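Local coordinates for hypothetical protein yppE (PDB 2IM8) that is of unknown function but folds as a bundle of four alpha-helices and belongs to a bacterial family of uncharacterized proteins, at residues A[29-34]-A[90-95]; A[15-20]-A[83-88]. All blocks are in the same frame, centred on the assembly; numbering follows the deposited sequence.

Contact 1: residues A[29-34]-A[90-95]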
loop_
_atom_site.group_PDB
_atom_site.type_symbol
_atom_site.label_atom_id
_atom_site.label_comp_id
_atom_site.label_asym_id
_atom_site.label_seq_id
_atom_site.Cartn_x
_atom_site.Cartn_y
_atom_site.Cartn_z
ATOM N N ASN A 29 12.678 -17.664 4.747
ATOM C CA ASN A 29 12.763 -19.111 4.947
ATOM C C ASN A 29 13.753 -19.778 4.000
ATOM O O ASN A 29 14.638 -20.514 4.431
ATOM C CB ASN A 29 11.380 -19.742 4.769
ATOM C CG ASN A 29 10.390 -19.290 5.829
ATOM O OD1 ASN A 29 9.200 -19.599 5.756
ATOM N ND2 ASN A 29 10.881 -18.558 6.828
ATOM N N SER A 30 13.588 -19.521 2.709
ATOM C CA SER A 30 14.447 -20.094 1.686
ATOM C C SER A 30 14.704 -19.019 0.645
ATOM O O SER A 30 13.986 -18.914 -0.349
ATOM C CB SER A 30 13.759 -21.300 1.040
ATOM O OG SER A 30 14.640 -21.980 0.163
ATOM N N ASN A 31 15.744 -18.227 0.889
ATOM C CA ASN A 31 16.121 -17.123 0.021
ATOM C C ASN A 31 16.230 -17.424 -1.467
ATOM O O ASN A 31 16.696 -18.497 -1.860
ATOM C CB ASN A 31 17.453 -16.535 0.481
ATOM C CG ASN A 31 17.924 -15.422 -0.416
ATOM O OD1 ASN A 31 17.559 -14.260 -0.227
ATOM N ND2 ASN A 31 18.718 -15.771 -1.425
ATOM N N HIS A 32 15.809 -16.451 -2.276
ATOM C CA HIS A 32 15.881 -16.509 -3.739
ATOM C C HIS A 32 16.366 -15.140 -4.217
ATOM O O HIS A 32 15.835 -14.106 -3.813
ATOM C CB HIS A 32 14.516 -16.795 -4.377
ATOM C CG HIS A 32 14.506 -16.618 -5.865
ATOM N ND1 HIS A 32 14.089 -15.454 -6.476
ATOM C CD2 HIS A 32 14.923 -17.436 -6.861
ATOM C CE1 HIS A 32 14.249 -15.564 -7.785
ATOM N NE2 HIS A 32 14.754 -16.756 -8.044
ATOM N N SER A 33 17.372 -15.125 -5.077
ATOM C CA SER A 33 17.889 -13.853 -5.567
ATOM C C SER A 33 17.042 -13.284 -6.712
ATOM O O SER A 33 17.132 -13.738 -7.853
ATOM C CB SER A 33 19.336 -14.021 -6.016
ATOM O OG SER A 33 20.152 -14.407 -4.922
ATOM N N TYR A 34 16.207 -12.296 -6.400
ATOM C CA TYR A 34 15.364 -11.678 -7.431
ATOM C C TYR A 34 16.213 -10.745 -8.272
ATOM O O TYR A 34 17.126 -10.102 -7.755
ATOM C CB TYR A 34 14.223 -10.890 -6.791
ATOM C CG TYR A 34 13.101 -11.772 -6.313
ATOM C CD1 TYR A 34 12.180 -12.304 -7.216
ATOM C CD2 TYR A 34 12.971 -12.102 -4.969
ATOM C CE1 TYR A 34 11.149 -13.145 -6.791
ATOM C CE2 TYR A 34 11.935 -12.954 -4.533
ATOM C CZ TYR A 34 11.035 -13.463 -5.453
ATOM O OH TYR A 34 10.011 -14.289 -5.048
ATOM N N TYR A 90 11.232 -8.373 -1.780
ATOM C CA TYR A 90 12.226 -8.993 -2.656
ATOM C C TYR A 90 13.581 -9.220 -2.005
ATOM O O TYR A 90 14.159 -10.289 -2.162
ATOM C CB TYR A 90 12.426 -8.143 -3.910
ATOM C CG TYR A 90 11.180 -8.058 -4.748
ATOM C CD1 TYR A 90 10.820 -9.106 -5.591
ATOM C CD2 TYR A 90 10.337 -6.955 -4.657
ATOM C CE1 TYR A 90 9.642 -9.060 -6.328
ATOM C CE2 TYR A 90 9.157 -6.896 -5.386
ATOM C CZ TYR A 90 8.819 -7.958 -6.221
ATOM O OH TYR A 90 7.665 -7.918 -6.957
ATOM N N VAL A 91 14.079 -8.218 -1.276
ATOM C CA VAL A 91 15.396 -8.315 -0.639
ATOM C C VAL A 91 15.385 -8.736 0.839
ATOM O O VAL A 91 16.412 -9.147 1.383
ATOM C CB VAL A 91 16.173 -6.976 -0.792
ATOM C CG1 VAL A 91 16.272 -6.616 -2.263
ATOM C CG2 VAL A 91 15.472 -5.865 -0.029
ATOM N N HIS A 92 14.221 -8.615 1.473
ATOM C CA HIS A 92 14.008 -9.003 2.872
ATOM C C HIS A 92 15.156 -8.797 3.860
ATOM O O HIS A 92 15.502 -9.706 4.618
ATOM C CB HIS A 92 13.566 -10.469 2.926
ATOM C CG HIS A 92 14.520 -11.416 2.261
ATOM N ND1 HIS A 92 15.708 -11.812 2.842
ATOM C CD2 HIS A 92 14.458 -12.046 1.066
ATOM C CE1 HIS A 92 16.334 -12.646 2.030
ATOM N NE2 HIS A 92 15.598 -12.804 0.946
ATOM N N HIS A 93 15.740 -7.608 3.874
ATOM C CA HIS A 93 16.825 -7.348 4.806
ATOM C C HIS A 93 16.305 -7.041 6.197
ATOM O O HIS A 93 16.852 -7.528 7.182
ATOM C CB HIS A 93 17.684 -6.184 4.320
ATOM C CG HIS A 93 18.459 -6.490 3.079
ATOM N ND1 HIS A 93 19.270 -7.601 2.968
ATOM C CD2 HIS A 93 18.567 -5.823 1.906
ATOM C CE1 HIS A 93 19.845 -7.603 1.777
ATOM N NE2 HIS A 93 19.436 -6.534 1.114
ATOM N N ILE A 94 15.247 -6.240 6.286
ATOM C CA ILE A 94 14.707 -5.879 7.596
ATOM C C ILE A 94 14.139 -7.097 8.327
ATOM O O ILE A 94 13.796 -8.091 7.698
ATOM C CB ILE A 94 13.629 -4.789 7.473
ATOM C CG1 ILE A 94 12.448 -5.295 6.651
ATOM C CG2 ILE A 94 14.234 -3.546 6.832
ATOM C CD1 ILE A 94 11.280 -4.328 6.656
ATOM N N HIS A 95 14.053 -7.017 9.652
ATOM C CA HIS A 95 13.553 -8.132 10.462
ATOM C C HIS A 95 12.034 -8.286 10.439
ATOM O O HIS A 95 11.313 -7.366 10.066
ATOM C CB HIS A 95 14.028 -7.987 11.909
ATOM C CG HIS A 95 15.516 -7.997 12.056
ATOM N ND1 HIS A 95 16.298 -9.037 11.603
ATOM C CD2 HIS A 95 16.368 -7.086 12.585
ATOM C CE1 HIS A 95 17.569 -8.766 11.844
ATOM N NE2 HIS A 95 17.639 -7.587 12.439
HETATM O O HOH W 1 14.558 -14.209 -1.361
HETATM O O HOH W 2 16.659 -10.687 -3.708
#

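Contact 2: residues A[15-20]-A[83-88]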
loop_
_atom_site.group_PDB
_atom_site.type_symbol
_atom_site.label_atom_id
_atom_site.label_comp_id
_atom_site.label_asym_id
_atom_site.label_seq_id
_atom_site.Cartn_x
_atom_site.Cartn_y
_atom_site.Cartn_z
ATOM N N GLU A 15 -3.584 -6.021 -2.229
ATOM C CA GLU A 15 -3.078 -7.266 -2.780
ATOM C C GLU A 15 -1.546 -7.217 -2.894
ATOM O O GLU A 15 -0.860 -8.181 -2.552
ATOM C CB GLU A 15 -3.720 -7.545 -4.151
ATOM C CG GLU A 15 -3.328 -8.904 -4.726
ATOM C CD GLU A 15 -4.001 -9.237 -6.063
ATOM O OE1 GLU A 15 -5.042 -8.620 -6.396
ATOM O OE2 GLU A 15 -3.486 -10.142 -6.772
ATOM N N VAL A 16 -1.011 -6.098 -3.372
ATOM C CA VAL A 16 0.444 -5.941 -3.487
ATOM C C VAL A 16 1.072 -6.170 -2.115
ATOM O O VAL A 16 2.088 -6.853 -1.988
ATOM C CB VAL A 16 0.823 -4.517 -3.958
ATOM C CG1 VAL A 16 2.329 -4.278 -3.763
ATOM C CG2 VAL A 16 0.433 -4.333 -5.410
ATOM N N ALA A 17 0.454 -5.592 -1.087
ATOM C CA ALA A 17 0.946 -5.731 0.281
ATOM C C ALA A 17 0.847 -7.167 0.816
ATOM O O ALA A 17 1.787 -7.662 1.444
ATOM C CB ALA A 17 0.189 -4.780 1.205
ATOM N N GLU A 18 -0.283 -7.831 0.581
ATOM C CA GLU A 18 -0.453 -9.201 1.066
ATOM C C GLU A 18 0.427 -10.176 0.296
ATOM O O GLU A 18 0.995 -11.101 0.880
ATOM C CB GLU A 18 -1.928 -9.625 1.003
ATOM C CG GLU A 18 -2.812 -8.730 1.866
ATOM C CD GLU A 18 -4.240 -9.216 1.995
ATOM O OE1 GLU A 18 -4.824 -9.657 0.984
ATOM O OE2 GLU A 18 -4.788 -9.134 3.114
ATOM N N LYS A 19 0.543 -9.979 -1.012
ATOM C CA LYS A 19 1.405 -10.857 -1.795
ATOM C C LYS A 19 2.845 -10.547 -1.389
ATOM O O LYS A 19 3.696 -11.438 -1.326
ATOM C CB LYS A 19 1.215 -10.620 -3.294
ATOM C CG LYS A 19 -0.077 -11.210 -3.851
ATOM C CD LYS A 19 -0.154 -11.034 -5.356
ATOM C CE LYS A 19 1.068 -11.631 -6.040
ATOM N NZ LYS A 19 1.245 -13.091 -5.734
ATOM N N GLY A 20 3.108 -9.276 -1.102
ATOM C CA GLY A 20 4.444 -8.881 -0.692
ATOM C C GLY A 20 4.854 -9.555 0.605
ATOM O O GLY A 20 5.992 -9.995 0.754
ATOM N N LEU A 83 6.324 1.558 -0.118
ATOM C CA LEU A 83 7.494 1.332 -0.966
ATOM C C LEU A 83 8.561 0.509 -0.258
ATOM O O LEU A 83 9.273 -0.270 -0.895
ATOM C CB LEU A 83 8.089 2.660 -1.440
ATOM C CG LEU A 83 7.435 3.297 -2.669
ATOM C CD1 LEU A 83 5.946 3.437 -2.452
ATOM C CD2 LEU A 83 8.070 4.654 -2.927
ATOM N N GLU A 84 8.696 0.678 1.052
ATOM C CA GLU A 84 9.681 -0.129 1.763
ATOM C C GLU A 84 9.184 -1.574 1.723
ATOM O O GLU A 84 9.954 -2.497 1.449
ATOM C CB GLU A 84 9.849 0.330 3.208
ATOM C CG GLU A 84 10.661 -0.658 4.055
ATOM C CD GLU A 84 11.072 -0.123 5.415
ATOM O OE1 GLU A 84 10.331 0.701 5.996
ATOM O OE2 GLU A 84 12.140 -0.556 5.908
ATOM N N LEU A 85 7.888 -1.752 1.984
ATOM C CA LEU A 85 7.267 -3.075 1.974
ATOM C C LEU A 85 7.531 -3.761 0.635
ATOM O O LEU A 85 7.908 -4.934 0.598
ATOM C CB LEU A 85 5.758 -2.943 2.253
ATOM C CG LEU A 85 4.669 -3.903 1.735
ATOM C CD1 LEU A 85 5.168 -5.335 1.584
ATOM C CD2 LEU A 85 3.485 -3.831 2.707
ATOM N N VAL A 86 7.365 -3.025 -0.461
ATOM C CA VAL A 86 7.599 -3.606 -1.778
ATOM C C VAL A 86 9.050 -4.053 -1.967
ATOM O O VAL A 86 9.312 -5.203 -2.322
ATOM C CB VAL A 86 7.210 -2.630 -2.903
ATOM C CG1 VAL A 86 7.648 -3.196 -4.257
ATOM C CG2 VAL A 86 5.695 -2.417 -2.893
ATOM N N LEU A 87 9.998 -3.159 -1.724
ATOM C CA LEU A 87 11.411 -3.517 -1.874
ATOM C C LEU A 87 11.801 -4.697 -0.986
ATOM O O LEU A 87 12.446 -5.661 -1.432
ATOM C CB LEU A 87 12.302 -2.319 -1.522
ATOM C CG LEU A 87 13.815 -2.589 -1.541
ATOM C CD1 LEU A 87 14.268 -3.108 -2.912
ATOM C CD2 LEU A 87 14.551 -1.299 -1.178
ATOM N N GLN A 88 11.427 -4.618 0.283
ATOM C CA GLN A 88 11.794 -5.674 1.218
ATOM C C GLN A 88 11.165 -7.032 0.914
ATOM O O GLN A 88 11.698 -8.066 1.320
ATOM C CB GLN A 88 11.479 -5.230 2.643
ATOM C CG GLN A 88 12.299 -4.010 3.094
ATOM C CD GLN A 88 13.804 -4.235 3.017
ATOM O OE1 GLN A 88 14.308 -5.302 3.382
ATOM N NE2 GLN A 88 14.529 -3.224 2.552
#

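Contact 1: residues A[29-34]-A[90-95]
Tyr-34 and Tyr-90 form a T-shaped (edge-to-face) aromatic pair at one end of the four-helix bundle, where the loop joining helices 3-29 and 36-64 passes the C-terminal end of helix 72-91. From its root outward, Tyr-34 keeps meeting one atom, Tyr-90 CD1: CB lies 4.0 Å from it, CG closes to 3.6 Å, and both CD1 and CD2 stay near it before CE2 draws off. CD2 also packs 3.5 Å from Tyr-90 O. Chi1 of -78°, with CG anti to the carbonyl carbon, carries the Tyr-34 ring toward Tyr-90; the planes stand at 87° and the centroids 5.1 Å apart, so the edge of Tyr-90 meets the face of Tyr-34. His-32 ND1 sits over the centre of the opposite face, sandwiching the ring. Ile-40 of helix 36-64 touches both tyrosines, and Arg-23 of helix 3-29 does the same.

Nearer the end of helix 3-29, Asn-31 reaches across to His-92, the residue at which the chain leaves helix 72-91 with positive phi. His-92 NE2 donates a weak, bent hydrogen bond to Asn-31 OD1 (2.7 Å, 128°), with the carboxamide standing steeply against the imidazole. The same NE2 is hydrogen-bonded to water 1, which accepts from His-32 N at 2.7 Å. Water 2 makes a second bridge, accepting from Tyr-34 N and donating to Tyr-90 O at 3.0 Å.

Contact 2: residues A[15-20]-A[83-88]
The Ala-17 carbonyl meets Leu-85 CD1 by its O (4.1 Å), without the methyl stacking over the peptide, and no ring or side-chain amide takes part across this contact; the side chains that meet are all aliphatic. They join helices 3-29 and 72-91, the first and third of the four-helix bundle, which run in the same general sense (39° between the local axes) and come within 9.5 Å of each other in the buried middle of the fold.

With CG anti to the backbone N (chi1 151°) and chi2 at 31°, away from a staggered value, the fork of Leu-85 points both methyls at helix 3-29. CD2 rests 3.7 Å from Ala-17 CB, while CD1, beside Ala-17 O, also reaches toward Gly-20, whose CA is 4.3 Å away. Because Gly-20 has no side chain, the leucine methyl can approach its backbone directly. The two backbones come nearest at the Gly-20 and Val-86 CA atoms, 6.2 Å apart.

The neighbouring helices fill the two flanks. Phe-99, Thr-103 and Leu-107 of helix 96-121 pack against Leu-85 or Ala-17, whereas Asn-47 of helix 36-64 touches both Val-16 and Val-86. Beside Asn-47 the two valines meet by single methyls, Val-16 CG1 against Val-86 CG2 at 3.9 Å.

Both contacts use helix 72-91, but at different depths: contact 2 sets it against helix 3-29 itself, and contact 1 sets its C-terminal end against the loop that follows helix 3-29. Contact 2 is buried near the centre of the bundle and joins helix to helix through methyl groups and a glycine. Contact 1, about 12 Å away between centres, is a surface contact at the bundle end, made through aromatic rings, polar side chains and bridging water. Gln-88, in the second segment of contact 2, connects the two: its OE1 probably accepts hydrogen bonds from His-93 N (2.8 Å) and Ile-94 N (3.2 Å), tying the turn after helix 72-91 back onto that helix.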